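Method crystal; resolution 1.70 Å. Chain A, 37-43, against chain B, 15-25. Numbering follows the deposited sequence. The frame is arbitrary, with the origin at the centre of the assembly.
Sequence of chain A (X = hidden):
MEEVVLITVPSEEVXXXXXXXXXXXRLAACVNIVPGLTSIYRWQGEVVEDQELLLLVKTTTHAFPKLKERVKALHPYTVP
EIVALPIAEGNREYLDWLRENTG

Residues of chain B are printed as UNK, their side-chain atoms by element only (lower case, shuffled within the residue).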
ATOM      1  N   LEU A  37      -8.269 -10.311  -0.133  1.00 12.01           N
ATOM      2  CA  LEU A  37      -7.013 -10.571  -0.826  1.00 12.53           C
ATOM      3  C   LEU A  37      -6.798 -12.038  -1.163  1.00 13.63           C
ATOM      4  O   LEU A  37      -7.313 -12.923  -0.489  1.00 12.24           O
ATOM      5  CB  LEU A  37      -5.824 -10.137   0.023  1.00 13.78           C
ATOM      6  CG  LEU A  37      -5.273  -8.722  -0.078  1.00 16.24           C
ATOM      7  CD1 LEU A  37      -6.297  -7.733   0.434  1.00 15.82           C
ATOM      8  CD2 LEU A  37      -3.985  -8.645   0.741  1.00 16.43           C
ATOM      9  N   THR A  38      -6.033 -12.272  -2.224  1.00 13.75           N
ATOM     10  CA  THR A  38      -5.632 -13.615  -2.627  1.00 16.18           C
ATOM     11  C   THR A  38      -4.126 -13.529  -2.460  1.00 16.42           C
ATOM     12  O   THR A  38      -3.503 -12.614  -2.992  1.00 18.24           O
ATOM     13  CB  THR A  38      -5.919 -13.903  -4.110  1.00 16.79           C
ATOM     14  OG1 THR A  38      -7.332 -14.023  -4.308  1.00 19.92           O
ATOM     15  CG2 THR A  38      -5.243 -15.194  -4.543  1.00 20.75           C
ATOM     16  N   SER A  39      -3.535 -14.449  -1.713  1.00 16.39           N
ATOM     17  CA  SER A  39      -2.094 -14.403  -1.529  1.00 15.62           C
ATOM     18  C   SER A  39      -1.440 -15.640  -2.121  1.00 17.66           C
ATOM     19  O   SER A  39      -1.888 -16.767  -1.903  1.00 17.05           O
ATOM     20  CB  SER A  39      -1.758 -14.270  -0.046  1.00 17.66           C
ATOM     21  OG  SER A  39      -2.326 -13.076   0.476  1.00 19.99           O
ATOM     22  N   ILE A  40      -0.382 -15.414  -2.892  1.00 17.69           N
ATOM     23  CA  ILE A  40       0.343 -16.499  -3.536  1.00 20.57           C
ATOM     24  C   ILE A  40       1.796 -16.391  -3.087  1.00 21.40           C
ATOM     25  O   ILE A  40       2.465 -15.393  -3.359  1.00 22.21           O
ATOM     26  CB  ILE A  40       0.228 -16.386  -5.076  1.00 20.41           C
ATOM     27  CG1 ILE A  40      -1.253 -16.463  -5.484  1.00 21.82           C
ATOM     28  CG2 ILE A  40       1.006 -17.503  -5.752  1.00 19.71           C
ATOM     29  CD1 ILE A  40      -1.507 -16.300  -6.967  1.00 24.32           C
ATOM     30  N   TYR A  41       2.275 -17.409  -2.379  1.00 22.70           N
ATOM     31  CA  TYR A  41       3.643 -17.391  -1.882  1.00 24.11           C
ATOM     32  C   TYR A  41       4.348 -18.735  -1.952  1.00 25.63           C
ATOM     33  O   TYR A  41       3.731 -19.767  -2.193  1.00 25.00           O
ATOM     34  CB  TYR A  41       3.673 -16.877  -0.439  1.00 23.18           C
ATOM     35  CG  TYR A  41       2.709 -17.564   0.499  1.00 23.81           C
ATOM     36  CD1 TYR A  41       1.339 -17.277   0.466  1.00 24.35           C
ATOM     37  CD2 TYR A  41       3.163 -18.496   1.430  1.00 24.70           C
ATOM     38  CE1 TYR A  41       0.450 -17.901   1.340  1.00 24.35           C
ATOM     39  CE2 TYR A  41       2.286 -19.127   2.309  1.00 25.79           C
ATOM     40  CZ  TYR A  41       0.930 -18.824   2.260  1.00 26.14           C
ATOM     41  OH  TYR A  41       0.062 -19.445   3.127  1.00 27.00           O
ATOM     42  N   ARG A  42       5.657 -18.713  -1.738  1.00 27.99           N
ATOM     43  CA  ARG A  42       6.436 -19.940  -1.779  1.00 30.83           C
ATOM     44  C   ARG A  42       6.540 -20.583  -0.406  1.00 32.70           C
ATOM     45  O   ARG A  42       6.764 -19.909   0.599  1.00 33.00           O
ATOM     46  CB  ARG A  42       7.837 -19.660  -2.319  1.00 30.87           C
ATOM     47  CG  ARG A  42       8.757 -20.863  -2.280  1.00 31.96           C
ATOM     48  CD  ARG A  42      10.016 -20.600  -3.071  1.00 33.45           C
ATOM     49  NE  ARG A  42       9.725 -20.430  -4.492  1.00 34.21           N
ATOM     50  CZ  ARG A  42       9.244 -21.388  -5.276  1.00 35.26           C
ATOM     51  NH1 ARG A  42       8.998 -22.594  -4.783  1.00 37.25           N
ATOM     52  NH2 ARG A  42       9.003 -21.140  -6.557  1.00 35.59           N
ATOM     53  N   TRP A  43       6.374 -21.899  -0.377  1.00 36.03           N
ATOM     54  CA  TRP A  43       6.455 -22.654   0.861  1.00 40.18           C
ATOM     55  C   TRP A  43       6.931 -24.066   0.532  1.00 41.57           C
ATOM     56  O   TRP A  43       6.224 -24.837  -0.119  1.00 41.49           O
ATOM     57  CB  TRP A  43       5.087 -22.697   1.540  1.00 41.52           C
ATOM     58  CG  TRP A  43       5.146 -23.081   2.980  1.00 44.01           C
ATOM     59  CD1 TRP A  43       5.915 -22.504   3.950  1.00 44.44           C
ATOM     60  CD2 TRP A  43       4.379 -24.101   3.631  1.00 45.01           C
ATOM     61  NE1 TRP A  43       5.674 -23.102   5.165  1.00 45.96           N
ATOM     62  CE2 TRP A  43       4.734 -24.085   4.998  1.00 45.54           C
ATOM     63  CE3 TRP A  43       3.422 -25.027   3.190  1.00 46.07           C
ATOM     64  CZ2 TRP A  43       4.168 -24.960   5.931  1.00 46.20           C
ATOM     65  CZ3 TRP A  43       2.858 -25.898   4.120  1.00 46.71           C
ATOM     66  CH2 TRP A  43       3.235 -25.856   5.476  1.00 46.43           C
TER
ATOM     67  N   UNK B  15      -3.608 -10.881 -13.275  1.00 16.58           N
ATOM     68  CA  UNK B  15      -3.156 -10.779 -11.899  1.00 16.05           C
ATOM     69  C   UNK B  15      -2.568 -12.106 -11.424  1.00 15.17           C
ATOM     70  O   UNK B  15      -1.448 -12.157 -10.925  1.00 16.04           O
ATOM     71  c   UNK B  15      -4.319 -10.358 -11.000  1.00 13.65           C
ATOM     72  N   UNK B  16      -3.324 -13.186 -11.590  1.00 16.72           N
ATOM     73  CA  UNK B  16      -2.871 -14.503 -11.162  1.00 16.09           C
ATOM     74  C   UNK B  16      -1.668 -15.019 -11.945  1.00 18.05           C
ATOM     75  O   UNK B  16      -0.746 -15.598 -11.366  1.00 18.75           O
ATOM     76  n   UNK B  16      -5.771 -17.557  -9.969  1.00 23.41           N
ATOM     77  n   UNK B  16      -5.119 -19.125  -8.417  1.00 25.70           N
ATOM     78  c   UNK B  16      -5.568 -17.908  -8.703  1.00 24.35           C
ATOM     79  c   UNK B  16      -6.255 -16.242 -10.393  1.00 20.71           C
ATOM     80  n   UNK B  16      -5.824 -17.053  -7.721  1.00 24.58           N
ATOM     81  c   UNK B  16      -4.029 -15.501 -11.260  1.00 16.14           C
ATOM     82  c   UNK B  16      -5.164 -15.191 -10.302  1.00 17.29           C
ATOM     83  N   UNK B  17      -1.681 -14.811 -13.259  1.00 17.60           N
ATOM     84  CA  UNK B  17      -0.578 -15.250 -14.109  1.00 20.44           C
ATOM     85  C   UNK B  17       0.723 -14.582 -13.661  1.00 20.73           C
ATOM     86  O   UNK B  17       1.756 -15.243 -13.500  1.00 21.79           O
ATOM     87  c   UNK B  17       0.321 -15.350 -16.455  1.00 22.88           C
ATOM     88  o   UNK B  17      -2.048 -15.513 -16.015  1.00 22.60           O
ATOM     89  c   UNK B  17      -0.836 -14.888 -15.578  1.00 21.39           C
ATOM     90  N   UNK B  18       0.676 -13.267 -13.457  1.00 20.20           N
ATOM     91  CA  UNK B  18       1.870 -12.550 -13.018  1.00 18.88           C
ATOM     92  C   UNK B  18       2.281 -12.944 -11.602  1.00 18.61           C
ATOM     93  O   UNK B  18       3.466 -13.158 -11.325  1.00 16.84           O
ATOM     94  c   UNK B  18       1.661 -11.024 -13.115  1.00 17.08           C
ATOM     95  c   UNK B  18       1.333  -9.142 -14.805  1.00 20.58           C
ATOM     96  c   UNK B  18       1.657 -10.605 -14.586  1.00 21.02           C
ATOM     97  c   UNK B  18       2.755 -10.282 -12.360  1.00 18.79           C
ATOM     98  N   UNK B  19       1.313 -13.056 -10.699  1.00 18.80           N
ATOM     99  CA  UNK B  19       1.634 -13.440  -9.329  1.00 19.56           C
ATOM    100  C   UNK B  19       2.308 -14.808  -9.302  1.00 21.11           C
ATOM    101  O   UNK B  19       3.332 -14.991  -8.645  1.00 21.03           O
ATOM    102  c   UNK B  19       0.367 -13.465  -8.470  1.00 18.17           C
ATOM    103  N   UNK B  20       1.739 -15.768 -10.027  1.00 20.38           N
ATOM    104  CA  UNK B  20       2.303 -17.110 -10.050  1.00 22.76           C
ATOM    105  C   UNK B  20       3.675 -17.140 -10.706  1.00 22.58           C
ATOM    106  O   UNK B  20       4.603 -17.767 -10.194  1.00 24.80           O
ATOM    107  c   UNK B  20       1.358 -18.076 -10.770  1.00 24.32           C
ATOM    108  c   UNK B  20       0.070 -18.343 -10.013  1.00 28.48           C
ATOM    109  n   UNK B  20      -1.864 -20.462 -12.562  1.00 36.92           N
ATOM    110  c   UNK B  20      -1.096 -19.301 -12.031  1.00 35.95           C
ATOM    111  c   UNK B  20      -0.677 -19.536 -10.591  1.00 32.95           C
ATOM    112  N   UNK B  21       3.806 -16.458 -11.837  1.00 23.54           N
ATOM    113  CA  UNK B  21       5.075 -16.422 -12.555  1.00 23.62           C
ATOM    114  C   UNK B  21       6.198 -15.852 -11.690  1.00 24.66           C
ATOM    115  O   UNK B  21       7.292 -16.411 -11.640  1.00 24.94           O
ATOM    116  c   UNK B  21       4.926 -15.608 -13.828  1.00 23.95           C
ATOM    117  N   UNK B  22       5.930 -14.750 -10.995  1.00 22.99           N
ATOM    118  CA  UNK B  22       6.952 -14.144 -10.148  1.00 22.95           C
ATOM    119  C   UNK B  22       7.373 -15.042  -8.983  1.00 24.06           C
ATOM    120  O   UNK B  22       8.566 -15.169  -8.687  1.00 25.73           O
ATOM    121  c   UNK B  22       7.626 -11.509 -11.411  1.00 22.54           C
ATOM    122  c   UNK B  22       6.461 -12.788  -9.626  1.00 21.26           C
ATOM    123  c   UNK B  22       6.278 -11.754 -10.736  1.00 20.51           C
ATOM    124  c   UNK B  22       5.715 -10.463 -10.174  1.00 20.47           C
ATOM    125  N   UNK B  23       6.409 -15.676  -8.325  1.00 23.10           N
ATOM    126  CA  UNK B  23       6.742 -16.545  -7.207  1.00 25.40           C
ATOM    127  C   UNK B  23       7.407 -17.837  -7.688  1.00 27.65           C
ATOM    128  O   UNK B  23       8.395 -18.288  -7.102  1.00 27.72           O
ATOM    129  c   UNK B  23       5.493 -16.888  -6.365  1.00 24.91           C
ATOM    130  c   UNK B  23       4.844 -15.599  -5.860  1.00 23.49           C
ATOM    131  c   UNK B  23       5.880 -17.769  -5.189  1.00 24.73           C
ATOM    132  N   UNK B  24       6.876 -18.429  -8.754  1.00 30.07           N
ATOM    133  CA  UNK B  24       7.447 -19.663  -9.294  1.00 32.37           C
ATOM    134  C   UNK B  24       8.916 -19.446  -9.651  1.00 32.01           C
ATOM    135  O   UNK B  24       9.777 -20.263  -9.326  1.00 32.07           O
ATOM    136  c   UNK B  24       4.591 -20.906 -11.691  1.00 42.38           C
ATOM    137  c   UNK B  24       6.706 -20.107 -10.563  1.00 34.52           C
ATOM    138  c   UNK B  24       5.237 -20.449 -10.389  1.00 38.52           C
ATOM    139  o   UNK B  24       4.817 -20.256 -12.739  1.00 43.92           O
ATOM    140  o   UNK B  24       3.850 -21.914 -11.668  1.00 44.08           O
ATOM    141  N   UNK B  25       9.185 -18.332 -10.324  1.00 31.52           N
ATOM    142  CA  UNK B  25      10.530 -17.996 -10.773  1.00 30.71           C
ATOM    143  C   UNK B  25      11.418 -17.360  -9.713  1.00 31.52           C
ATOM    144  O   UNK B  25      12.469 -16.799 -10.030  1.00 31.56           O
ATOM    145  c   UNK B  25       9.608 -16.848 -14.375  1.00 36.85           C
ATOM    146  c   UNK B  25       9.852 -17.787 -13.211  1.00 34.20           C
ATOM    147  o   UNK B  25      10.504 -16.036 -14.688  1.00 36.32           O
ATOM    148  o   UNK B  25       8.520 -16.932 -14.985  1.00 36.99           O
ATOM    149  c   UNK B  25      10.437 -17.085 -11.994  1.00 31.67           C
TER
HETATM  150  O   HOH W   1      -7.443 -14.184  -7.386  1.00 27.04           O

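Position 15 of chain B has one side-chain carbon and lies out of reach of chain A. A lone carbon is alanine: B:Ala15.

Position 16 has three carbons in a row, a nitrogen, then a carbon carrying two more nitrogens. Its CA-to-CB bond points sideways, but its end comes nearer the strand. One of the two terminal nitrogens lies 3.7 Å from A:Thr38 CG2, which sits at the edge of the group. That group is a guanidinium, so this is B:Arg16, and the nitrogen is NH2. Water 1 joins the same two residues: it is 3.1 Å from A:Thr38 OG1 and accepts a weak hydrogen bond from B:Arg16 NH2 at 3.3 Å.

Position 17 has one carbon carrying an oxygen and a second carbon. It points away from the strand. This is B:Thr17.

Position 18 has four carbons, forked at the first, with one arm two carbons long. It makes no contact with the strand. This is B:Ile18.

Position 19 has one carbon, directed toward the strand. Its CB lies 3.7 Å from A:Ile40 CD1. This is B:Ala19, and the end of A:Ile40 rests on its single carbon.

Position 20 has four carbons in a row ending in nitrogen. The second of these carbons lies 4.0 Å from A:Ile40 CD1, while the end of the chain leads away. This is B:Lys20.

Position 21 has a single carbon and no contact: B:Ala21.

Position 22 has four carbons, forked at the second, and no contact. This is B:Leu22.

Position 23 has one carbon carrying two others, directed toward the strand. One branch carbon lies 3.5 Å from A:Ile40 O, and the other lies 3.7 Å from A:Tyr41 C. This is B:Val23; the two carbons are CG2 and CG1 in that order.

Position 24 has three carbons, the third carrying two oxygens. It points away. Its backbone O lies 3.0 Å from A:Arg42 NH2. A carboxylate on this length of chain is glutamate: B:Glu24.

Position 25 has the same pattern and also points away. This is B:Glu25, the first residue to leave helical geometry.

The strand and helix run nearly parallel, at 16°, with their axes 8.1 Å apart at closest approach. A:Thr38, A:Ile40 and A:Arg42 point toward the helix, and A:Ser39 and A:Tyr41, between them, point away. A:Ile40 supplies the apolar centre, packing on B:Ala19 and B:Val23. At the C-terminal end of the helix, A:Arg42 NH2 donates a hydrogen bond to B:Val23 O at 3.0 Å.

Chain B 15-25: ARTIAKALVEE
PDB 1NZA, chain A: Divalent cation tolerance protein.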